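Local coordinates for protein beta-fructofuranosidase (Bifidobacterium adolescentis, PDB 6NOB) that probably hydrolyses terminal beta-D-fructofuranosyl residues of sugars such as sucrose, as a family 32 glycoside hydrolase, at residues A[6-10]-A[103-107]; A[309-314]-A[420-426]. All blocks are in the same frame, centred on the assembly; numbering follows the deposited sequence.

Contact 1. Residues A[6-10]-A[103-107]; sequences SISVE and PAQPT
Gln105 NE2 donates to Glu10 O at 2.8 Å, and OE1 of the same carboxamide accepts from Glu10 N at 3.0 Å in a nearly straight bond, 174° at the hydrogen. Glu10 O lies close to the amide plane of Gln105, whereas Glu10 N approaches OE1 from 33° off the carbonyl plane. Glutamine suits this place because one flat group offers both an acceptor and a donor, and the pair of bonds fixes its rotation. Its stretched-out side chain spans from the loop to the strand. Val9 CG1, set anti to its own backbone N (chi1 167°), meets the amide at NE2, 3.5 Å away, and the Glu10 side chain crosses that of Gln105 at about a right angle, its CB 3.9 Å from OE1. One residue back, the methyl of Ala104 comes within 3.4 Å of Ser8 O and within 4.2 Å of Ile7 CB, a close approach suited to so small a side chain. Strand 5-10 is an outermost strand of a four-stranded antiparallel sheet; its other edge pairs with strand 64-70, where Val9 bonds to Val65. Val9 and Gln105 both rest on Leu79. A side-chain amide thus takes the place of a neighbouring strand at Glu10, joining the loop before helix 108-112 to the sheet through directional bonds, with little apolar packing between the two segments themselves.

Contact 2. Residues A[309-314]-A[420-426]; sequences PGISTQ and KLDVKAS
A short edge strand, 311-312, and the residues around it run alongside strand 418-428, in roughly the same direction, in the family 32 catalytic region, which in this family is a five-bladed beta-propeller. Strand 311-312 runs beside strand 357-365, the two linked by bonds of Gly310 and Ser312 to Ala364, whereas strand 418-428 pairs with strand 405-415; the contact thus joins two sheets. The one backbone bond between the segments runs from Gly310 N to Leu421 O, 2.9 Å, with an angle of 144° at the hydrogen. The donor stands well above the carbonyl plane of Leu421, 61° out of it, unlike a regular sheet bond. Gly310 has a positive phi of 88°, and a beta carbon there would collide with CD of Lys420, so glycine fits on both counts. Just before it, the compact ring of Pro309 brings its CB to 4.0 Å from CB of Lys420 and 4.1 Å from CB of Asp422. The lysine chain, bent about its CB-CG bond, then leads away from the segment, and its NZ donates to Pro361 O. The carboxylate of Asp422 has a second partner on its own strand, a weak salt bridge from Lys424 NZ to OD2 at 3.3 Å. Val423 points its branched side chain at strand 311-312 and also touches Leu363 of strand 357-365. Because its first torsion swings CG1 to the far side from the backbone N, CG2 is the methyl left to face Ser312: it lies 3.9 Å from CB of Ser312 and 4.0 Å from the carbonyl oxygen of Ile311.

In the fold
Contact 1 and contact 2 lie on opposite sides of the chain's centre, with their own centres 55 Å apart and their nearest atoms about 43 Å apart, so neither touches the other. Along the chain they come in series: 6-10 meets 103-107 before 309-314 meets 420-426. Contact 1 belongs to the N-terminal sheets that precede the propeller, and lies at the surface; contact 2 is partly buried and joins sheets of the propeller region itself. Contact 1 sets a loop against a strand, whereas contact 2 sets a short strand and its flanks against another. A bound di(hydroxyethyl)ether molecule lies about 11 Å from the side chain of Lys420.

Contact 1. Residues A[6-10]-A[103-107]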
ATOM      1  N   SER A   6      27.675   9.282  18.458  1.00 71.42           N
ATOM      2  CA  SER A   6      27.694   8.206  19.438  1.00 66.47           C
ATOM      3  C   SER A   6      26.365   8.122  20.175  1.00 65.03           C
ATOM      4  O   SER A   6      25.768   9.148  20.514  1.00 67.29           O
ATOM      5  CB  SER A   6      28.832   8.410  20.445  1.00 70.65           C
ATOM      6  OG  SER A   6      29.316   7.170  20.924  1.00 78.02           O
ATOM      7  N   ILE A   7      25.906   6.889  20.423  1.00 60.51           N
ATOM      8  CA  ILE A   7      24.703   6.630  21.206  1.00 59.15           C
ATOM      9  C   ILE A   7      24.952   5.446  22.133  1.00 62.36           C
ATOM     10  O   ILE A   7      25.903   4.680  21.962  1.00 63.37           O
ATOM     11  CB  ILE A   7      23.459   6.346  20.330  1.00 52.29           C
ATOM     12  CG1 ILE A   7      23.648   5.054  19.533  1.00 50.52           C
ATOM     13  CG2 ILE A   7      23.152   7.523  19.416  1.00 53.05           C
ATOM     14  CD1 ILE A   7      22.370   4.531  18.909  1.00 44.42           C
ATOM     15  N   SER A   8      24.073   5.302  23.125  1.00 63.13           N
ATOM     16  CA  SER A   8      24.102   4.188  24.064  1.00 59.85           C
ATOM     17  C   SER A   8      22.833   3.362  23.909  1.00 62.48           C
ATOM     18  O   SER A   8      21.735   3.914  23.775  1.00 63.04           O
ATOM     19  CB  SER A   8      24.236   4.685  25.507  1.00 61.69           C
ATOM     20  OG  SER A   8      24.907   3.733  26.312  1.00 67.45           O
ATOM     21  N   VAL A   9      22.983   2.037  23.930  1.00 62.14           N
ATOM     22  CA  VAL A   9      21.899   1.113  23.607  1.00 56.31           C
ATOM     23  C   VAL A   9      21.896  -0.030  24.613  1.00 58.15           C
ATOM     24  O   VAL A   9      22.935  -0.656  24.850  1.00 61.90           O
ATOM     25  CB  VAL A   9      22.036   0.558  22.174  1.00 55.16           C
ATOM     26  CG1 VAL A   9      21.098  -0.625  21.962  1.00 52.86           C
ATOM     27  CG2 VAL A   9      21.772   1.645  21.147  1.00 54.19           C
ATOM     28  N   GLU A  10      20.732  -0.312  25.194  1.00 61.66           N
ATOM     29  CA  GLU A  10      20.538  -1.472  26.057  1.00 57.94           C
ATOM     30  C   GLU A  10      19.965  -2.610  25.222  1.00 58.04           C
ATOM     31  O   GLU A  10      18.889  -2.471  24.630  1.00 57.17           O
ATOM     32  CB  GLU A  10      19.611  -1.137  27.224  1.00 59.64           C
ATOM     33  CG  GLU A  10      20.076   0.038  28.060  1.00 65.44           C
ATOM     34  CD  GLU A  10      19.124   0.348  29.194  1.00 76.39           C
ATOM     35  OE1 GLU A  10      19.094  -0.428  30.173  1.00 80.92           O
ATOM     36  OE2 GLU A  10      18.405   1.365  29.104  1.00 80.93           O
ATOM     37  N   PRO A 103      14.938   9.791  21.770  1.00 53.73           N
ATOM     38  CA  PRO A 103      16.173   9.254  22.354  1.00 50.30           C
ATOM     39  C   PRO A 103      16.725   8.110  21.517  1.00 51.79           C
ATOM     40  O   PRO A 103      16.209   7.829  20.431  1.00 50.08           O
ATOM     41  CB  PRO A 103      15.726   8.779  23.741  1.00 51.02           C
ATOM     42  CG  PRO A 103      14.285   8.428  23.551  1.00 53.41           C
ATOM     43  CD  PRO A 103      13.749   9.432  22.562  1.00 55.69           C
ATOM     44  N   ALA A 104      17.762   7.433  22.015  1.00 51.88           N
ATOM     45  CA  ALA A 104      18.368   6.349  21.250  1.00 50.58           C
ATOM     46  C   ALA A 104      17.393   5.195  21.049  1.00 57.09           C
ATOM     47  O   ALA A 104      17.381   4.560  19.986  1.00 58.02           O
ATOM     48  CB  ALA A 104      19.642   5.864  21.944  1.00 47.52           C
ATOM     49  N   GLN A 105      16.563   4.911  22.051  1.00 56.85           N
ATOM     50  CA  GLN A 105      15.605   3.806  22.006  1.00 52.53           C
ATOM     51  C   GLN A 105      14.235   4.332  22.400  1.00 52.29           C
ATOM     52  O   GLN A 105      13.795   4.166  23.549  1.00 51.80           O
ATOM     53  CB  GLN A 105      16.053   2.658  22.910  1.00 48.93           C
ATOM     54  CG  GLN A 105      17.349   2.003  22.455  1.00 48.75           C
ATOM     55  CD  GLN A 105      17.922   1.048  23.483  1.00 51.42           C
ATOM     56  OE1 GLN A 105      18.475   1.472  24.497  1.00 55.16           O
ATOM     57  NE2 GLN A 105      17.802  -0.249  23.220  1.00 50.43           N
ATOM     58  N   PRO A 106      13.519   4.968  21.476  1.00 51.48           N
ATOM     59  CA  PRO A 106      12.214   5.540  21.805  1.00 48.04           C
ATOM     60  C   PRO A 106      11.134   4.476  21.921  1.00 53.66           C
ATOM     61  O   PRO A 106      11.135   3.468  21.209  1.00 52.53           O
ATOM     62  CB  PRO A 106      11.933   6.476  20.625  1.00 46.87           C
ATOM     63  CG  PRO A 106      12.641   5.832  19.479  1.00 43.35           C
ATOM     64  CD  PRO A 106      13.887   5.206  20.065  1.00 50.01           C
ATOM     65  N   THR A 107      10.199   4.722  22.836  1.00 54.38           N
ATOM     66  CA  THR A 107       9.053   3.844  23.004  1.00 52.54           C
ATOM     67  C   THR A 107       8.101   3.978  21.818  1.00 53.06           C
ATOM     68  O   THR A 107       8.198   4.902  21.006  1.00 53.18           O
ATOM     69  CB  THR A 107       8.306   4.170  24.297  1.00 58.49           C
ATOM     70  OG1 THR A 107       7.813   5.516  24.235  1.00 55.94           O
ATOM     71  CG2 THR A 107       9.220   4.020  25.507  1.00 43.65           C
TER

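Contact 2. Residues A[309-314]-A[420-426]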
ATOM      1  N   PRO A 309     -14.292 -10.147 -25.648  1.00 49.63           N
ATOM      2  CA  PRO A 309     -13.820 -10.323 -24.270  1.00 46.46           C
ATOM      3  C   PRO A 309     -12.354  -9.949 -24.135  1.00 49.25           C
ATOM      4  O   PRO A 309     -11.590  -9.932 -25.102  1.00 52.35           O
ATOM      5  CB  PRO A 309     -14.037 -11.817 -24.000  1.00 42.48           C
ATOM      6  CG  PRO A 309     -15.012 -12.265 -25.044  1.00 50.09           C
ATOM      7  CD  PRO A 309     -14.735 -11.417 -26.245  1.00 50.38           C
ATOM      8  N   GLY A 310     -11.965  -9.648 -22.897  1.00 47.08           N
ATOM      9  CA  GLY A 310     -10.619  -9.215 -22.596  1.00 37.46           C
ATOM     10  C   GLY A 310     -10.387  -7.725 -22.705  1.00 41.38           C
ATOM     11  O   GLY A 310      -9.255  -7.273 -22.480  1.00 43.88           O
ATOM     12  N   ILE A 311     -11.414  -6.946 -23.041  1.00 39.68           N
ATOM     13  CA  ILE A 311     -11.291  -5.506 -23.226  1.00 40.64           C
ATOM     14  C   ILE A 311     -12.377  -4.816 -22.415  1.00 43.79           C
ATOM     15  O   ILE A 311     -13.559  -5.153 -22.539  1.00 50.66           O
ATOM     16  CB  ILE A 311     -11.400  -5.110 -24.712  1.00 44.23           C
ATOM     17  CG1 ILE A 311     -10.263  -5.739 -25.519  1.00 40.17           C
ATOM     18  CG2 ILE A 311     -11.406  -3.597 -24.864  1.00 47.63           C
ATOM     19  CD1 ILE A 311     -10.604  -5.944 -26.974  1.00 47.48           C
ATOM     20  N   SER A 312     -11.979  -3.859 -21.585  1.00 45.72           N
ATOM     21  CA  SER A 312     -12.915  -3.005 -20.870  1.00 44.46           C
ATOM     22  C   SER A 312     -13.007  -1.679 -21.613  1.00 47.34           C
ATOM     23  O   SER A 312     -11.980  -1.086 -21.961  1.00 50.51           O
ATOM     24  CB  SER A 312     -12.472  -2.794 -19.421  1.00 42.94           C
ATOM     25  OG  SER A 312     -12.981  -1.585 -18.890  1.00 44.13           O
ATOM     26  N   THR A 313     -14.236  -1.223 -21.865  1.00 50.56           N
ATOM     27  CA  THR A 313     -14.464  -0.089 -22.750  1.00 46.60           C
ATOM     28  C   THR A 313     -14.999   1.156 -22.056  1.00 48.81           C
ATOM     29  O   THR A 313     -15.097   2.200 -22.710  1.00 51.64           O
ATOM     30  CB  THR A 313     -15.436  -0.473 -23.877  1.00 42.48           C
ATOM     31  OG1 THR A 313     -16.680  -0.908 -23.315  1.00 44.91           O
ATOM     32  CG2 THR A 313     -14.853  -1.584 -24.741  1.00 37.99           C
ATOM     33  N   GLN A 314     -15.355   1.088 -20.774  1.00 46.73           N
ATOM     34  CA  GLN A 314     -15.904   2.269 -20.115  1.00 46.66           C
ATOM     35  C   GLN A 314     -14.846   3.362 -20.030  1.00 45.58           C
ATOM     36  O   GLN A 314     -13.719   3.125 -19.587  1.00 41.37           O
ATOM     37  CB  GLN A 314     -16.436   1.938 -18.722  1.00 45.28           C
ATOM     38  CG  GLN A 314     -17.457   2.972 -18.237  1.00 55.15           C
ATOM     39  CD  GLN A 314     -17.700   2.937 -16.740  1.00 65.92           C
ATOM     40  OE1 GLN A 314     -17.813   1.868 -16.137  1.00 67.84           O
ATOM     41  NE2 GLN A 314     -17.784   4.115 -16.130  1.00 68.35           N
ATOM     42  N   LYS A 420      -9.603 -14.747 -21.245  1.00 41.96           N
ATOM     43  CA  LYS A 420      -9.984 -13.347 -21.347  1.00 39.82           C
ATOM     44  C   LYS A 420     -11.080 -13.052 -20.336  1.00 46.74           C
ATOM     45  O   LYS A 420     -12.013 -13.843 -20.172  1.00 51.48           O
ATOM     46  CB  LYS A 420     -10.475 -12.999 -22.759  1.00 39.35           C
ATOM     47  CG  LYS A 420      -9.510 -13.375 -23.876  1.00 43.95           C
ATOM     48  CD  LYS A 420      -8.270 -12.487 -23.883  1.00 43.91           C
ATOM     49  CE  LYS A 420      -7.299 -12.909 -24.981  1.00 39.17           C
ATOM     50  NZ  LYS A 420      -5.969 -12.260 -24.837  1.00 38.11           N
ATOM     51  N   LEU A 421     -10.965 -11.915 -19.658  1.00 45.85           N
ATOM     52  CA  LEU A 421     -12.017 -11.465 -18.755  1.00 45.47           C
ATOM     53  C   LEU A 421     -13.087 -10.744 -19.566  1.00 50.46           C
ATOM     54  O   LEU A 421     -12.844  -9.662 -20.110  1.00 50.00           O
ATOM     55  CB  LEU A 421     -11.451 -10.553 -17.671  1.00 42.11           C
ATOM     56  CG  LEU A 421     -12.518  -9.887 -16.800  1.00 37.89           C
ATOM     57  CD1 LEU A 421     -13.299 -10.927 -16.006  1.00 35.05           C
ATOM     58  CD2 LEU A 421     -11.901  -8.850 -15.875  1.00 36.27           C
ATOM     59  N   ASP A 422     -14.270 -11.345 -19.656  1.00 51.79           N
ATOM     60  CA  ASP A 422     -15.421 -10.706 -20.288  1.00 48.01           C
ATOM     61  C   ASP A 422     -15.986  -9.697 -19.296  1.00 49.49           C
ATOM     62  O   ASP A 422     -16.731 -10.057 -18.381  1.00 53.85           O
ATOM     63  CB  ASP A 422     -16.459 -11.749 -20.691  1.00 47.80           C
ATOM     64  CG  ASP A 422     -17.651 -11.145 -21.413  1.00 53.04           C
ATOM     65  OD1 ASP A 422     -17.582  -9.961 -21.805  1.00 54.57           O
ATOM     66  OD2 ASP A 422     -18.663 -11.858 -21.587  1.00 54.63           O
ATOM     67  N   VAL A 423     -15.627  -8.426 -19.470  1.00 42.45           N
ATOM     68  CA  VAL A 423     -16.005  -7.392 -18.511  1.00 39.12           C
ATOM     69  C   VAL A 423     -17.501  -7.131 -18.608  1.00 42.96           C
ATOM     70  O   VAL A 423     -18.015  -6.770 -19.672  1.00 46.85           O
ATOM     71  CB  VAL A 423     -15.209  -6.103 -18.746  1.00 40.33           C
ATOM     72  CG1 VAL A 423     -15.593  -5.055 -17.710  1.00 42.69           C
ATOM     73  CG2 VAL A 423     -13.711  -6.381 -18.706  1.00 35.05           C
ATOM     74  N   LYS A 424     -18.207  -7.307 -17.488  1.00 43.56           N
ATOM     75  CA  LYS A 424     -19.613  -6.941 -17.387  1.00 39.63           C
ATOM     76  C   LYS A 424     -19.831  -5.616 -16.670  1.00 39.25           C
ATOM     77  O   LYS A 424     -20.885  -4.997 -16.858  1.00 47.66           O
ATOM     78  CB  LYS A 424     -20.406  -8.031 -16.656  1.00 44.63           C
ATOM     79  CG  LYS A 424     -20.305  -9.417 -17.273  1.00 52.44           C
ATOM     80  CD  LYS A 424     -20.893  -9.462 -18.672  1.00 59.02           C
ATOM     81  CE  LYS A 424     -21.068 -10.897 -19.142  1.00 65.69           C
ATOM     82  NZ  LYS A 424     -21.652 -10.975 -20.508  1.00 70.53           N
ATOM     83  N   ALA A 425     -18.870  -5.167 -15.866  1.00 39.38           N
ATOM     84  CA  ALA A 425     -18.996  -3.910 -15.141  1.00 43.62           C
ATOM     85  C   ALA A 425     -17.613  -3.454 -14.705  1.00 42.01           C
ATOM     86  O   ALA A 425     -16.692  -4.260 -14.555  1.00 43.64           O
ATOM     87  CB  ALA A 425     -19.925  -4.047 -13.929  1.00 44.00           C
ATOM     88  N   SER A 426     -17.481  -2.146 -14.501  1.00 45.27           N
ATOM     89  CA  SER A 426     -16.233  -1.560 -14.034  1.00 40.48           C
ATOM     90  C   SER A 426     -16.541  -0.271 -13.284  1.00 41.17           C
ATOM     91  O   SER A 426     -17.530   0.404 -13.570  1.00 46.43           O
ATOM     92  CB  SER A 426     -15.272  -1.290 -15.197  1.00 38.56           C
ATOM     93  OG  SER A 426     -15.326   0.061 -15.622  1.00 41.96           O
TER